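PDB 5LP5: Rod shape-determining protein (MreC) from Helicobacter pylori, which binds penicillin-binding protein 2 in a core complex of cell wall synthesis and probably takes part in setting the rod shape of the cell. Local coordinates for residues 120-126 / 137-143; 148-152 / 230-234; 165-169 / 180-184. One frame throughout, in Å; residues are numbered along the deposited sequence.

Contact 1 (120-126 / 137-143)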
# COMPACT_ATOMS: atom_id res chain seq x y z
N LEU C 120 0.77 29.43 29.81
CA LEU C 120 0.71 28.38 28.83
C LEU C 120 -0.71 28.37 28.29
O LEU C 120 -1.61 28.96 28.88
CB LEU C 120 0.99 27.03 29.47
CG LEU C 120 2.40 26.84 30.02
CD1 LEU C 120 2.53 25.52 30.75
CD2 LEU C 120 3.41 26.88 28.89
N GLU C 121 -0.89 27.70 27.15
CA GLU C 121 -2.22 27.47 26.61
C GLU C 121 -2.77 26.16 27.13
O GLU C 121 -2.04 25.15 27.25
CB GLU C 121 -2.19 27.37 25.09
CG GLU C 121 -1.70 28.56 24.32
CD GLU C 121 -1.72 28.26 22.84
OE1 GLU C 121 -2.42 27.30 22.43
OE2 GLU C 121 -1.03 28.98 22.08
N GLU C 122 -4.07 26.16 27.38
CA GLU C 122 -4.73 25.00 27.89
C GLU C 122 -4.96 24.03 26.75
O GLU C 122 -5.27 24.43 25.63
CB GLU C 122 -6.04 25.40 28.57
CG GLU C 122 -6.58 24.32 29.51
CD GLU C 122 -7.64 24.80 30.46
OE1 GLU C 122 -7.50 25.92 30.99
OE2 GLU C 122 -8.60 24.02 30.66
N ASN C 123 -4.76 22.75 27.04
CA ASN C 123 -4.96 21.67 26.08
C ASN C 123 -3.93 21.60 24.96
O ASN C 123 -3.96 20.67 24.16
CB ASN C 123 -6.36 21.70 25.50
CG ASN C 123 -7.42 21.68 26.56
OD1 ASN C 123 -8.15 22.66 26.73
ND2 ASN C 123 -7.49 20.57 27.33
N LYS C 124 -3.01 22.56 24.89
CA LYS C 124 -1.90 22.43 23.97
C LYS C 124 -0.99 21.36 24.53
O LYS C 124 -0.75 21.33 25.74
CB LYS C 124 -1.14 23.73 23.83
CG LYS C 124 -0.09 23.68 22.73
CD LYS C 124 0.75 24.94 22.68
CE LYS C 124 1.89 24.77 21.70
NZ LYS C 124 2.73 25.96 21.58
N ILE C 125 -0.50 20.49 23.65
CA ILE C 125 0.38 19.42 24.07
C ILE C 125 1.85 19.83 23.95
O ILE C 125 2.34 20.09 22.86
CB ILE C 125 0.17 18.17 23.21
CG1 ILE C 125 -1.26 17.68 23.30
CG2 ILE C 125 1.13 17.07 23.62
CD1 ILE C 125 -1.68 16.84 22.11
N TYR C 126 2.53 19.87 25.09
CA TYR C 126 3.94 20.25 25.16
C TYR C 126 4.81 19.02 25.30
O TYR C 126 4.35 17.98 25.74
CB TYR C 126 4.16 21.18 26.36
CG TYR C 126 3.42 22.49 26.27
CD1 TYR C 126 3.90 23.53 25.49
CD2 TYR C 126 2.22 22.68 26.94
CE1 TYR C 126 3.21 24.74 25.39
CE2 TYR C 126 1.53 23.88 26.85
CZ TYR C 126 2.03 24.91 26.07
OH TYR C 126 1.36 26.11 25.95
N ILE C 137 5.16 13.94 27.51
CA ILE C 137 4.48 15.17 27.15
C ILE C 137 3.77 15.76 28.33
O ILE C 137 3.64 15.12 29.37
CB ILE C 137 3.43 14.95 26.03
CG1 ILE C 137 2.28 14.08 26.54
CG2 ILE C 137 4.08 14.31 24.81
CD1 ILE C 137 1.19 13.83 25.53
N ALA C 138 3.27 16.97 28.17
CA ALA C 138 2.63 17.70 29.26
C ALA C 138 1.44 18.49 28.75
O ALA C 138 1.54 19.15 27.73
CB ALA C 138 3.64 18.64 29.93
N VAL C 139 0.35 18.44 29.49
CA VAL C 139 -0.84 19.22 29.12
C VAL C 139 -1.40 19.99 30.30
O VAL C 139 -1.48 19.47 31.42
CB VAL C 139 -1.99 18.33 28.60
CG1 VAL C 139 -3.02 19.19 27.88
CG2 VAL C 139 -1.45 17.24 27.68
N LEU C 140 -1.79 21.23 30.04
CA LEU C 140 -2.48 22.03 31.05
C LEU C 140 -3.97 21.75 30.94
O LEU C 140 -4.53 21.88 29.86
CB LEU C 140 -2.20 23.52 30.84
CG LEU C 140 -2.90 24.50 31.76
CD1 LEU C 140 -2.46 24.30 33.20
CD2 LEU C 140 -2.63 25.93 31.31
N GLU C 141 -4.59 21.34 32.03
CA GLU C 141 -6.04 21.09 32.06
C GLU C 141 -6.59 21.59 33.38
O GLU C 141 -6.06 21.25 34.45
CB GLU C 141 -6.38 19.60 31.92
CG GLU C 141 -6.13 19.01 30.54
CD GLU C 141 -6.08 17.47 30.54
OE1 GLU C 141 -5.66 16.86 31.55
OE2 GLU C 141 -6.45 16.88 29.51
N LYS C 142 -7.64 22.41 33.30
CA LYS C 142 -8.24 23.02 34.47
C LYS C 142 -7.19 23.48 35.46
O LYS C 142 -7.20 23.07 36.61
CB LYS C 142 -9.21 22.06 35.13
CG LYS C 142 -10.53 21.96 34.38
CD LYS C 142 -11.54 21.04 35.07
CE LYS C 142 -12.76 20.80 34.20
NZ LYS C 142 -12.44 19.87 33.06
N GLY C 143 -6.27 24.29 34.99
CA GLY C 143 -5.31 24.93 35.88
C GLY C 143 -4.21 24.05 36.43
O GLY C 143 -3.39 24.55 37.19
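L120 lays its CB against L140 CD2 at 4.2 Å. L140 has CG anti to its backbone N (chi1 177°), which directs CG and its methyls at 120-122, where CD2 nears L120 O and E122 CA. Its CB also lies against the carbonyl oxygen of E121. The backbone N of E121 donates to the hydroxyl of Y126, 3.0 Å from N to OH, which ties the start of the loop to the far end of the Y126 side chain. E121 OE2 itself turns to N248.

E122 runs its extended chain alongside the backbone of 140-142. Its CG rests on the carbonyl oxygen of L140, and OE2 takes a weak bond from the backbone N of K142. The K142 ammonium does not reach this carboxylate. N123 N gives a firmer bond to L140 O, 3.0 Å long and in the carbonyl plane. V139 CG1 packs on N123 CA at 3.6 Å. The N123 and E141 side chains cross at about a right angle, their amide and carboxylate planes 67° apart, with ND2 near E141 CG. The E141 carboxylate pairs with R154.

K124 points away and forms a salt bridge with D245; its CG lies over the rim of one face of the Y126 ring. I125 CG2 touches I137 CD1 at 3.8 Å. Y126 and A138 form an antiparallel hydrogen-bonded pair: Y126 N reaches A138 O at 2.9 Å, and A138 N returns to Y126 O at 2.8 Å. A138 O also sits at the edge of the Y126 ring.

The segments belong to the hairpin of strands 125-129 and 134-141 in a six-stranded antiparallel barrel. Strand 144-149 flanks it beyond 134-141, and strand 241-246 beyond 125-129.

Contact 2 (148-152 / 230-234)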
# COMPACT_ATOMS: atom_id res chain seq x y z
N PHE C 148 2.50 13.44 31.23
CA PHE C 148 2.26 12.05 30.87
C PHE C 148 3.49 11.50 30.20
O PHE C 148 3.80 11.84 29.06
CB PHE C 148 1.04 11.92 29.96
CG PHE C 148 -0.17 12.60 30.52
CD1 PHE C 148 -0.86 12.04 31.59
CD2 PHE C 148 -0.60 13.80 30.02
CE1 PHE C 148 -1.95 12.68 32.15
CE2 PHE C 148 -1.70 14.44 30.56
CZ PHE C 148 -2.38 13.88 31.63
N LEU C 149 4.21 10.65 30.93
CA LEU C 149 5.54 10.22 30.55
C LEU C 149 5.52 9.09 29.52
O LEU C 149 4.47 8.56 29.20
CB LEU C 149 6.31 9.78 31.79
CG LEU C 149 6.38 10.83 32.91
CD1 LEU C 149 7.13 10.29 34.12
CD2 LEU C 149 7.03 12.12 32.45
N ASN C 150 6.70 8.74 29.02
CA ASN C 150 6.84 7.68 28.02
C ASN C 150 6.13 6.41 28.54
O ASN C 150 6.31 5.98 29.68
CB ASN C 150 8.30 7.31 27.73
CG ASN C 150 8.98 8.25 26.76
OD1 ASN C 150 8.35 8.84 25.87
ND2 ASN C 150 10.32 8.38 26.90
N ALA C 151 5.28 5.85 27.70
CA ALA C 151 4.56 4.62 28.02
C ALA C 151 3.26 4.83 28.75
O ALA C 151 2.52 3.86 28.92
CB ALA C 151 5.43 3.61 28.77
N HIS C 152 2.91 6.07 29.09
CA HIS C 152 1.53 6.37 29.52
C HIS C 152 0.55 6.25 28.33
O HIS C 152 0.91 6.55 27.20
CB HIS C 152 1.43 7.77 30.17
CG HIS C 152 0.11 8.07 30.82
ND1 HIS C 152 -0.53 7.19 31.65
CD2 HIS C 152 -0.70 9.15 30.74
CE1 HIS C 152 -1.66 7.72 32.08
NE2 HIS C 152 -1.79 8.91 31.52
N ALA C 230 15.55 3.97 25.86
CA ALA C 230 14.63 5.09 25.96
C ALA C 230 14.33 5.30 27.43
O ALA C 230 14.48 4.37 28.23
CB ALA C 230 13.35 4.83 25.20
N PHE C 231 13.90 6.51 27.77
CA PHE C 231 13.49 6.78 29.13
C PHE C 231 12.23 6.01 29.47
O PHE C 231 11.23 6.10 28.77
CB PHE C 231 13.20 8.27 29.35
CG PHE C 231 12.57 8.55 30.68
CD1 PHE C 231 13.33 8.54 31.83
CD2 PHE C 231 11.20 8.75 30.79
CE1 PHE C 231 12.74 8.74 33.07
CE2 PHE C 231 10.61 8.94 32.01
CZ PHE C 231 11.38 8.97 33.15
N LEU C 232 12.29 5.24 30.56
CA LEU C 232 11.08 4.67 31.19
C LEU C 232 10.97 4.99 32.68
O LEU C 232 10.25 5.88 33.07
CB LEU C 232 10.97 3.12 30.98
CG LEU C 232 10.63 2.63 29.57
CD1 LEU C 232 10.67 1.12 29.49
CD2 LEU C 232 9.25 3.14 29.16
N SER C 233 11.68 4.22 33.51
CA SER C 233 11.43 4.09 34.93
C SER C 233 12.56 4.78 35.65
O SER C 233 12.71 4.53 36.83
CB SER C 233 11.44 2.55 35.27
OG SER C 233 10.46 2.04 36.20
N GLY C 234 13.36 5.63 35.00
CA GLY C 234 14.65 6.05 35.56
C GLY C 234 14.63 7.39 36.28
O GLY C 234 14.41 8.43 35.66
O HOH W 1 7.52 6.49 32.05
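N150 reaches across to the backbone of F231. Its CB already lies 3.3 Å from F231 O. CG is a little farther from that oxygen. At the tip, ND2 donates to F231 O at 3.1 Å, with an N-H...O angle of 152°. The oxygen lies close to the amide plane, while the donor is tilted 19° from the carbonyl plane. ND2 also comes near the edge of the F231 ring, whose plane is turned 48° from the amide. A second bond from ND2 goes to A134 O, and OD1 is bonded to Y157 OH. The amide is thus held at both ends.

N150 is the second residue of a type II turn, L149 to H152, that ends strand 144-149 of one barrel. The partner loop leads from strand 223-228 of the other barrel back to strand 241-246, so the contact lies where the chain passes between the two.

One water donates to N150 O and to L232 O, at 2.7 and 3.0 Å from its oxygen. A151 CB meets L232 CD2 at 3.9 Å. L149 CD1 comes to the F231 ring edge at CE2. L232 also packs on S186 of the second MreC subunit.

Contact 3 (165-169 / 180-184)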
# COMPACT_ATOMS: atom_id res chain seq x y z
N GLN C 165 15.43 9.08 8.02
CA GLN C 165 14.37 9.74 8.78
C GLN C 165 13.02 9.09 8.57
O GLN C 165 12.05 9.76 8.24
CB GLN C 165 14.36 11.24 8.46
CG GLN C 165 15.74 11.87 8.58
CD GLN C 165 15.77 13.38 8.45
OE1 GLN C 165 15.16 13.95 7.56
NE2 GLN C 165 16.55 14.04 9.32
N VAL C 166 12.97 7.77 8.74
CA VAL C 166 11.74 7.01 8.61
C VAL C 166 10.77 7.40 9.75
O VAL C 166 11.13 7.41 10.92
CB VAL C 166 12.02 5.51 8.68
CG1 VAL C 166 10.74 4.71 8.81
CG2 VAL C 166 12.79 5.06 7.46
N LEU C 167 9.52 7.72 9.38
CA LEU C 167 8.57 8.33 10.30
C LEU C 167 7.68 7.31 10.99
O LEU C 167 7.33 6.29 10.40
CB LEU C 167 7.70 9.32 9.54
CG LEU C 167 8.43 10.61 9.08
CD1 LEU C 167 7.57 11.45 8.13
CD2 LEU C 167 8.94 11.44 10.28
N GLY C 168 7.33 7.58 12.23
CA GLY C 168 6.37 6.78 12.97
C GLY C 168 5.78 7.60 14.11
O GLY C 168 6.08 8.80 14.23
N PHE C 169 4.95 6.97 14.93
CA PHE C 169 4.40 7.63 16.12
C PHE C 169 4.63 6.83 17.37
O PHE C 169 4.52 5.59 17.36
CB PHE C 169 2.91 7.90 15.98
CG PHE C 169 2.56 8.89 14.91
CD1 PHE C 169 2.67 10.25 15.15
CD2 PHE C 169 2.11 8.45 13.67
CE1 PHE C 169 2.34 11.16 14.17
CE2 PHE C 169 1.79 9.37 12.69
CZ PHE C 169 1.90 10.72 12.94
N VAL C 180 7.66 2.50 18.56
CA VAL C 180 7.32 3.34 17.41
C VAL C 180 6.36 2.56 16.51
O VAL C 180 6.67 1.47 16.04
CB VAL C 180 8.55 3.75 16.58
CG1 VAL C 180 8.14 4.61 15.41
CG2 VAL C 180 9.57 4.47 17.44
N ASP C 181 5.21 3.14 16.28
CA ASP C 181 4.14 2.50 15.54
C ASP C 181 3.96 3.16 14.18
O ASP C 181 4.44 4.27 13.94
CB ASP C 181 2.84 2.63 16.36
CG ASP C 181 2.45 1.34 17.02
OD1 ASP C 181 2.53 0.31 16.31
OD2 ASP C 181 2.06 1.36 18.22
N PHE C 182 3.27 2.43 13.30
CA PHE C 182 2.78 2.95 12.02
C PHE C 182 3.83 3.32 10.97
O PHE C 182 3.68 4.26 10.22
CB PHE C 182 1.81 4.10 12.24
CG PHE C 182 0.76 3.83 13.29
CD1 PHE C 182 0.03 2.64 13.30
CD2 PHE C 182 0.58 4.74 14.32
CE1 PHE C 182 -0.89 2.40 14.30
CE2 PHE C 182 -0.37 4.52 15.30
CZ PHE C 182 -1.11 3.35 15.29
N ILE C 183 4.86 2.50 10.90
CA ILE C 183 5.96 2.67 9.94
C ILE C 183 5.64 1.95 8.62
O ILE C 183 5.13 0.83 8.62
CB ILE C 183 7.23 2.04 10.50
CG1 ILE C 183 7.52 2.57 11.90
CG2 ILE C 183 8.42 2.27 9.60
CD1 ILE C 183 8.52 1.74 12.69
N VAL C 184 5.98 2.58 7.51
CA VAL C 184 5.72 1.97 6.20
C VAL C 184 6.44 0.64 6.07
O VAL C 184 7.58 0.52 6.46
CB VAL C 184 6.10 2.91 5.01
CG1 VAL C 184 5.31 4.20 5.05
CG2 VAL C 184 7.55 3.27 5.05
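F169 and F182 meet through their rings, CD2 to CD2 at 4.1 Å. The F169 atom comes to the edge of the F182 ring, near its plane. The two side chains cross at about a right angle. One face of the F182 ring carries D181 CB over its centre, 3.7 Å above the plane. The backbone of F182 has positive phi, a departure from extended geometry. F169 lies nearest D181 and G168 nearest I183, so F182 is passed over in the pairing. Y222 also meets the F182 ring.

Both rings also touch Pbp2. F169 stacks on Y134 of the Pbp2 chain, and F182 packs on P147 of that chain. F182 O is hydrogen-bonded to Y127 OH of Pbp2.

The backbones are joined at F169 and D181, an antiparallel hydrogen-bonded pair. F169 N donates to D181 O at 2.9 Å, and D181 N returns to F169 O at 2.8 Å. Both bonds are nearly straight, though each donor is tilted by some 20° from the carbonyl plane. D181 OD1 is hydrogen-bonded to S224 OG.

G168 fits closely on V180 and D181. V180 CG1 is 3.7 Å from G168 CA, and D181 O is 3.3 Å from the same CA. Nearer the start of the strand, V166 CG1 abuts I183 CG2 at 3.5 Å, the two side chains crossing at about a right angle. V166 follows Q165 in a G1 beta bulge opposite I161.

The pair of strands, 166-172 and 178-183, is a hairpin of an antiparallel six-stranded barrel, whose F169 and F182 meet Pbp2.

In the fold
From the N terminus, contact 1 is the first to close, bringing 137-143 back on 120-126 across a short hairpin loop in the barrel that also holds strands 93-103 and 241-246. The chain then turns into strand 144-149, and 148-152 opens contact 2. These two contacts touch: I137 O lies 2.8 Å from F148 N, a probable hydrogen bond between neighbouring strands. Contact 3 closes next, inside the second barrel, and is nested in the long loop that contact 2 shuts only at 230-234. Its centre is about 19 Å from that of contact 2. Contacts 1 and 3 are each local to one barrel; contact 2 joins the two ends of the chain's excursion into the second barrel, tying the barrels together.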